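Local coordinates for antifreeze protein (Uncultured bacterium, PDB 6EIO) that probably binds to ice crystals through two faces of its beta-solenoid and so acts as an antifreeze protein, at residues A[34-46]-A[53-67]. Sequence-based numbering, arbitrary orientation.
With SO4 (sulfate ion), chain E.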
ATOM      1  N   ASN A  34      -7.533  -9.354  -3.146  0.50  6.32           N
ATOM      2  CA  ASN A  34      -6.163  -9.874  -3.130  0.50  5.88           C
ATOM      3  C   ASN A  34      -5.508  -9.925  -4.511  0.50  5.26           C
ATOM      4  O   ASN A  34      -4.280  -9.832  -4.601  0.50  5.77           O
ATOM      5  CB  ASN A  34      -6.034 -11.239  -2.436  0.50  8.87           C
ATOM      6  CG  ASN A  34      -4.664 -11.394  -1.748  0.50 12.39           C
ATOM      7  OD1 ASN A  34      -4.367 -10.674  -0.797  0.50 22.27           O
ATOM      8  ND2 ASN A  34      -3.826 -12.300  -2.244  0.50 11.27           N
ATOM      9  N   ASN A  35      -6.275 -10.131  -5.578  1.00  5.20           N
ATOM     10  CA  ASN A  35      -5.689 -10.234  -6.908  1.00  5.13           C
ATOM     11  C   ASN A  35      -5.684  -8.915  -7.669  1.00  5.16           C
ATOM     12  O   ASN A  35      -5.260  -8.883  -8.836  1.00  5.48           O
ATOM     13  CB  ASN A  35      -6.351 -11.387  -7.684  1.00  5.89           C
ATOM     14  CG  ASN A  35      -6.018 -12.720  -7.068  1.00  5.65           C
ATOM     15  OD1 ASN A  35      -4.851 -13.038  -6.890  1.00  7.77           O
ATOM     16  ND2 ASN A  35      -7.020 -13.535  -6.796  1.00  6.63           N
ATOM     17  N   PHE A  36      -6.112  -7.831  -7.023  1.00  5.04           N
ATOM     18  CA  PHE A  36      -6.016  -6.492  -7.583  1.00  5.06           C
ATOM     19  C   PHE A  36      -4.688  -5.841  -7.220  1.00  4.80           C
ATOM     20  O   PHE A  36      -4.288  -5.835  -6.053  1.00  5.85           O
ATOM     21  CB  PHE A  36      -7.120  -5.581  -7.046  1.00  5.52           C
ATOM     22  CG  PHE A  36      -8.482  -5.848  -7.642  1.00  5.47           C
ATOM     23  CD1 PHE A  36      -8.869  -5.179  -8.790  1.00  5.89           C
ATOM     24  CD2 PHE A  36      -9.359  -6.751  -7.045  1.00  6.80           C
ATOM     25  CE1 PHE A  36     -10.119  -5.410  -9.343  1.00  6.15           C
ATOM     26  CE2 PHE A  36     -10.615  -6.962  -7.587  1.00  6.59           C
ATOM     27  CZ  PHE A  36     -10.989  -6.294  -8.745  1.00  6.60           C
ATOM     28  N   ALA A  37      -4.047  -5.242  -8.230  1.00  4.72           N
ATOM     29  CA  ALA A  37      -2.941  -4.322  -7.984  1.00  4.82           C
ATOM     30  C   ALA A  37      -3.418  -2.919  -7.616  1.00  4.79           C
ATOM     31  O   ALA A  37      -2.723  -2.220  -6.862  1.00  5.40           O
ATOM     32  CB  ALA A  37      -2.032  -4.259  -9.207  1.00  5.94           C
ATOM     33  N   VAL A  38      -4.549  -2.483  -8.180  1.00  4.76           N
ATOM     34  CA  VAL A  38      -5.043  -1.121  -8.014  1.00  5.18           C
ATOM     35  C   VAL A  38      -6.559  -1.164  -7.912  1.00  5.31           C
ATOM     36  O   VAL A  38      -7.207  -1.818  -8.739  1.00  5.96           O
ATOM     37  CB  VAL A  38      -4.624  -0.231  -9.204  1.00  5.91           C
ATOM     38  CG1 VAL A  38      -5.227   1.173  -9.052  1.00  7.30           C
ATOM     39  CG2 VAL A  38      -3.104  -0.144  -9.325  1.00  7.01           C
ATOM     40  N   ILE A  39      -7.117  -0.464  -6.924  1.00  5.26           N
ATOM     41  CA  ILE A  39      -8.555  -0.241  -6.806  1.00  5.71           C
ATOM     42  C   ILE A  39      -8.768   1.224  -6.457  1.00  5.28           C
ATOM     43  O   ILE A  39      -8.033   1.773  -5.633  1.00  5.95           O
ATOM     44  CB  ILE A  39      -9.209  -1.105  -5.689  1.00  6.53           C
ATOM     45  CG1 ILE A  39      -9.082  -2.585  -6.020  1.00  7.75           C
ATOM     46  CG2 ILE A  39     -10.653  -0.676  -5.445  1.00  8.64           C
ATOM     47  CD1 ILE A  39      -9.649  -3.529  -4.974  1.00 10.45           C
ATOM     48  N   ALA A  40      -9.780   1.843  -7.067  1.00  5.63           N
ATOM     49  CA  ALA A  40     -10.194   3.189  -6.713  1.00  6.13           C
ATOM     50  C   ALA A  40     -11.699   3.234  -6.490  1.00  5.92           C
ATOM     51  O   ALA A  40     -12.444   2.322  -6.867  1.00  6.57           O
ATOM     52  CB  ALA A  40      -9.791   4.188  -7.804  1.00  7.31           C
ATOM     53  N   GLY A  41     -12.143   4.348  -5.910  1.00  6.53           N
ATOM     54  CA  GLY A  41     -13.553   4.599  -5.683  1.00  6.43           C
ATOM     55  C   GLY A  41     -14.167   5.582  -6.663  1.00  6.83           C
ATOM     56  O   GLY A  41     -15.177   5.277  -7.298  1.00  8.20           O
ATOM     57  N   SER A  42     -13.583   6.769  -6.788  1.00  6.86           N
ATOM     58  CA  SER A  42     -14.230   7.816  -7.559  1.00  7.40           C
ATOM     59  C   SER A  42     -13.834   7.813  -9.031  1.00  7.45           C
ATOM     60  O   SER A  42     -14.698   8.004  -9.894  1.00  9.30           O
ATOM     61  CB  SER A  42     -13.957   9.183  -6.918  1.00  8.65           C
ATOM     62  OG  SER A  42     -12.569   9.445  -6.854  1.00 11.23           O
ATOM     63  N   SER A  43     -12.548   7.625  -9.337  1.00  7.08           N
ATOM     64  CA  SER A  43     -12.062   7.604 -10.711  1.00  7.37           C
ATOM     65  C   SER A  43     -10.624   7.106 -10.700  1.00  6.97           C
ATOM     66  O   SER A  43      -9.979   7.013  -9.653  1.00  6.84           O
ATOM     67  CB  SER A  43     -12.141   8.986 -11.365  1.00 10.10           C
ATOM     68  OG  SER A  43     -11.249   9.894 -10.745  1.00 10.96           O
ATOM     69  N   VAL A  44     -10.140   6.796 -11.895  1.00  7.46           N
ATOM     70  CA  VAL A  44      -8.734   6.508 -12.150  1.00  7.80           C
ATOM     71  C   VAL A  44      -8.274   7.406 -13.286  1.00  7.68           C
ATOM     72  O   VAL A  44      -8.962   7.518 -14.303  1.00  8.73           O
ATOM     73  CB  VAL A  44      -8.509   5.034 -12.527  1.00  9.59           C
ATOM     74  CG1 VAL A  44      -7.044   4.797 -12.879  1.00 11.69           C
ATOM     75  CG2 VAL A  44      -8.951   4.127 -11.389  1.00 10.82           C
ATOM     76  N   THR A  45      -7.107   8.020 -13.130  1.00  7.46           N
ATOM     77  CA  THR A  45      -6.527   8.834 -14.187  1.00  8.10           C
ATOM     78  C   THR A  45      -5.085   8.413 -14.383  1.00  7.08           C
ATOM     79  O   THR A  45      -4.318   8.374 -13.426  1.00 10.47           O
ATOM     80  CB  THR A  45      -6.575  10.336 -13.842  1.00 11.71           C
ATOM     81  OG1 THR A  45      -7.928  10.752 -13.650  1.00 15.59           O
ATOM     82  CG2 THR A  45      -5.976  11.181 -14.954  1.00 21.33           C
ATOM     83  N   ASN A  46      -4.715   8.140 -15.623  1.00  7.55           N
ATOM     84  CA  ASN A  46      -3.362   7.778 -15.973  1.00  6.88           C
ATOM     85  C   ASN A  46      -2.838   8.675 -17.082  1.00  6.75           C
ATOM     86  O   ASN A  46      -3.560   9.045 -18.010  1.00  7.82           O
ATOM     87  CB  ASN A  46      -3.295   6.347 -16.465  1.00  7.07           C
ATOM     88  CG  ASN A  46      -1.906   5.994 -16.879  1.00  6.93           C
ATOM     89  OD1 ASN A  46      -1.012   5.955 -16.030  1.00  7.40           O
ATOM     90  ND2 ASN A  46      -1.680   5.838 -18.189  1.00  7.13           N
ATOM     91  N   THR A  53       0.508  -5.055 -13.726  1.00  5.22           N
ATOM     92  CA  THR A  53       0.387  -6.513 -13.808  1.00  5.37           C
ATOM     93  C   THR A  53      -0.428  -6.927 -12.589  1.00  4.97           C
ATOM     94  O   THR A  53       0.067  -6.931 -11.460  1.00  5.95           O
ATOM     95  CB  THR A  53       1.736  -7.239 -13.846  1.00  5.61           C
ATOM     96  OG1 THR A  53       2.566  -6.688 -14.874  1.00  7.30           O
ATOM     97  CG2 THR A  53       1.512  -8.712 -14.169  1.00  7.83           C
ATOM     98  N   GLY A  54      -1.695  -7.232 -12.821  1.00  5.42           N
ATOM     99  CA  GLY A  54      -2.666  -7.451 -11.765  1.00  5.41           C
ATOM    100  C   GLY A  54      -3.989  -6.864 -12.189  1.00  5.08           C
ATOM    101  O   GLY A  54      -4.073  -6.205 -13.220  1.00  5.64           O
ATOM    102  N   ASP A  55      -5.036  -7.091 -11.399  1.00  4.82           N
ATOM    103  CA  ASP A  55      -6.333  -6.575 -11.797  1.00  4.81           C
ATOM    104  C   ASP A  55      -6.496  -5.115 -11.355  1.00  4.86           C
ATOM    105  O   ASP A  55      -5.811  -4.634 -10.444  1.00  5.17           O
ATOM    106  CB  ASP A  55      -7.439  -7.500 -11.268  1.00  5.37           C
ATOM    107  CG  ASP A  55      -7.378  -8.913 -11.883  1.00  5.47           C
ATOM    108  OD1 ASP A  55      -6.824  -9.067 -12.989  1.00  5.69           O
ATOM    109  OD2 ASP A  55      -7.912  -9.850 -11.233  1.00  6.11           O
ATOM    110  N   LEU A  56      -7.411  -4.420 -12.029  1.00  5.32           N
ATOM    111  CA  LEU A  56      -7.675  -2.998 -11.816  1.00  5.69           C
ATOM    112  C   LEU A  56      -9.170  -2.840 -11.567  1.00  5.89           C
ATOM    113  O   LEU A  56      -9.977  -3.273 -12.401  1.00  6.39           O
ATOM    114  CB  LEU A  56      -7.239  -2.189 -13.049  1.00  6.49           C
ATOM    115  CG  LEU A  56      -7.586  -0.702 -13.110  1.00  7.41           C
ATOM    116  CD1 LEU A  56      -7.026   0.084 -11.935  1.00  8.64           C
ATOM    117  CD2 LEU A  56      -7.099  -0.090 -14.412  1.00  8.46           C
ATOM    118  N   GLY A  57      -9.538  -2.238 -10.440  1.00  6.30           N
ATOM    119  CA  GLY A  57     -10.931  -2.096 -10.062  1.00  6.80           C
ATOM    120  C   GLY A  57     -11.337  -0.654  -9.828  1.00  6.49           C
ATOM    121  O   GLY A  57     -10.548   0.165  -9.342  1.00  6.99           O
ATOM    122  N   LEU A  58     -12.608  -0.363 -10.116  1.00  6.20           N
ATOM    123  CA  LEU A  58     -13.203   0.944  -9.864  1.00  6.21           C
ATOM    124  C   LEU A  58     -14.667   0.733  -9.514  1.00  6.15           C
ATOM    125  O   LEU A  58     -15.403   0.098 -10.270  1.00  6.77           O
ATOM    126  CB  LEU A  58     -13.071   1.849 -11.094  1.00  7.98           C
ATOM    127  CG  LEU A  58     -13.767   3.199 -10.984  1.00  7.63           C
ATOM    128  CD1 LEU A  58     -13.159   4.082  -9.896  1.00  8.10           C
ATOM    129  CD2 LEU A  58     -13.730   3.905 -12.332  1.00 12.20           C
ATOM    130  N   SER A  59     -15.085   1.287  -8.375  1.00  6.18           N
ATOM    131  CA  SER A  59     -16.483   1.254  -7.964  1.00  6.55           C
ATOM    132  C   SER A  59     -16.594   2.185  -6.774  1.00  6.32           C
ATOM    133  O   SER A  59     -15.739   2.108  -5.889  1.00  6.67           O
ATOM    134  CB  SER A  59     -16.871  -0.160  -7.542  1.00  7.10           C
ATOM    135  OG  SER A  59     -18.146  -0.155  -6.920  1.00  8.26           O
ATOM    136  N   PRO A  60     -17.621   3.047  -6.683  1.00  7.37           N
ATOM    137  CA  PRO A  60     -18.786   3.150  -7.570  1.00  8.07           C
ATOM    138  C   PRO A  60     -18.588   4.094  -8.759  1.00  8.26           C
ATOM    139  O   PRO A  60     -19.514   4.248  -9.558  1.00  9.10           O
ATOM    140  CB  PRO A  60     -19.853   3.715  -6.635  1.00  9.86           C
ATOM    141  CG  PRO A  60     -19.061   4.596  -5.712  1.00 10.74           C
ATOM    142  CD  PRO A  60     -17.778   3.874  -5.472  1.00  8.59           C
ATOM    143  N   GLY A  61     -17.434   4.741  -8.871  1.00  8.51           N
ATOM    144  CA  GLY A  61     -17.165   5.615  -9.997  1.00  9.96           C
ATOM    145  C   GLY A  61     -17.118   4.862 -11.318  1.00  9.03           C
ATOM    146  O   GLY A  61     -17.080   3.634 -11.365  1.00  9.34           O
ATOM    147  N   THR A  62     -17.107   5.626 -12.417  1.00 10.52           N
ATOM    148  CA  THR A  62     -17.173   5.034 -13.747  1.00 10.85           C
ATOM    149  C   THR A  62     -15.990   5.350 -14.655  1.00 11.42           C
ATOM    150  O   THR A  62     -15.766   4.608 -15.628  1.00 13.32           O
ATOM    151  CB  THR A  62     -18.457   5.491 -14.459  1.00 13.53           C
ATOM    152  OG1 THR A  62     -18.482   6.920 -14.525  1.00 17.46           O
ATOM    153  CG2 THR A  62     -19.685   4.996 -13.708  1.00 18.10           C
ATOM    154  N   SER A  63     -15.250   6.421 -14.387  1.00 11.75           N
ATOM    155  CA  SER A  63     -14.270   6.953 -15.322  1.00 13.19           C
ATOM    156  C   SER A  63     -12.872   6.434 -15.023  1.00 12.12           C
ATOM    157  O   SER A  63     -12.319   6.689 -13.942  1.00 10.36           O
ATOM    158  CB  SER A  63     -14.243   8.474 -15.264  1.00 15.83           C
ATOM    159  OG  SER A  63     -13.207   8.975 -16.089  1.00 20.49           O
ATOM    160  N   ILE A  64     -12.296   5.752 -16.013  1.00 15.87           N
ATOM    161  CA  ILE A  64     -10.875   5.446 -16.068  1.00 16.65           C
ATOM    162  C   ILE A  64     -10.314   6.094 -17.324  1.00 13.62           C
ATOM    163  O   ILE A  64     -10.710   5.760 -18.444  1.00 14.92           O
ATOM    164  CB  ILE A  64     -10.602   3.935 -16.055  1.00 18.15           C
ATOM    165  CG1 ILE A  64     -11.171   3.323 -14.770  1.00 25.13           C
ATOM    166  CG2 ILE A  64      -9.106   3.647 -16.171  1.00 16.67           C
ATOM    167  CD1 ILE A  64     -10.679   1.934 -14.465  1.00 35.42           C
ATOM    168  N   GLY A  65      -9.377   7.002 -17.139  1.00 10.74           N
ATOM    169  CA  GLY A  65      -8.732   7.685 -18.238  1.00 10.96           C
ATOM    170  C   GLY A  65      -7.307   7.203 -18.435  1.00  9.25           C
ATOM    171  O   GLY A  65      -6.608   6.867 -17.476  1.00  9.24           O
ATOM    172  N   GLY A  66      -6.864   7.199 -19.684  1.00  8.51           N
ATOM    173  CA  GLY A  66      -5.462   7.050 -19.980  1.00  8.12           C
ATOM    174  C   GLY A  66      -4.967   5.652 -20.252  1.00  7.70           C
ATOM    175  O   GLY A  66      -3.750   5.443 -20.223  1.00  7.80           O
ATOM    176  N   PHE A  67      -5.856   4.700 -20.543  1.00  8.04           N
ATOM    177  CA  PHE A  67      -5.475   3.364 -21.005  1.00  8.28           C
ATOM    178  C   PHE A  67      -6.128   3.162 -22.370  1.00  9.53           C
ATOM    179  O   PHE A  67      -7.329   2.856 -22.429  1.00 11.62           O
ATOM    180  CB  PHE A  67      -5.986   2.287 -20.037  1.00  9.33           C
ATOM    181  CG  PHE A  67      -5.289   2.272 -18.694  1.00  8.23           C
ATOM    182  CD1 PHE A  67      -5.612   3.196 -17.718  1.00  9.12           C
ATOM    183  CD2 PHE A  67      -4.306   1.330 -18.416  1.00  8.49           C
ATOM    184  CE1 PHE A  67      -4.969   3.182 -16.494  1.00  9.55           C
ATOM    185  CE2 PHE A  67      -3.659   1.331 -17.203  1.00  9.57           C
ATOM    186  CZ  PHE A  67      -3.988   2.259 -16.245  1.00  9.47           C
TER
HETATM  187  S   SO4 E 304      -9.307   8.805 -22.223  1.00 27.59           S
HETATM  188  O1  SO4 E 304      -9.122  10.076 -21.515  1.00 36.84           O
HETATM  189  O2  SO4 E 304     -10.450   8.110 -21.624  1.00 36.10           O
HETATM  190  O3  SO4 E 304      -9.566   9.045 -23.624  1.00 27.92           O
HETATM  191  O4  SO4 E 304      -8.134   7.988 -22.062  1.00 22.25           O
HETATM  192  O   HOH W   1     -15.943   8.283 -12.344  1.00 15.23           O
HETATM  193  O   HOH W   2     -10.783   9.573 -15.070  1.00 14.85           O
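Val38 and Leu56 lie side by side on neighbouring parallel strands, CG1 of Val38 meeting CD1 of Leu56 at 3.6 Å. On the same face, inside the coil, Leu58 CD1 reaches the carbonyl oxygens of Gly41 and Ala40, with Ala40 CB 4.0 Å from it. Beyond the turn at Gly41 and Ser42, on the next sheet, Val44 CB rests between CG1 and CG2 of Ile64. On the other face of strand 55-58, CG of Phe36 stands anti to its carbonyl carbon (chi1 -75°), which lays the ring against Asp55 CB, a CH-pi contact over one face, and brings CE1 to 3.4 Å from Gly57 N; the ring also packs on Ile82 and Ala86 of helix 81-99. Asn46 closes the far end: its ND2 donates to Gly66 O at 2.9 Å, from above that carbonyl's plane, and also to Gly48 O, while OD1 bonds Thr50 and CB meets CE1 of Phe67 at 3.6 Å. Replacing Asn46 by alanine is likely to leave the Gly66 carbonyl without this donor and the turn through Gly48 and Thr50 less firmly held. The side with Ser43, Thr45 and Ser63 is looser and wetter; one water accepts from Ser63 N and donates to Ser42 O. Backbone bonds such as Gly57 N to Val38 O join successive coils of the parallel beta-solenoid, flanked by one long helix, characteristic of this ice-binding family.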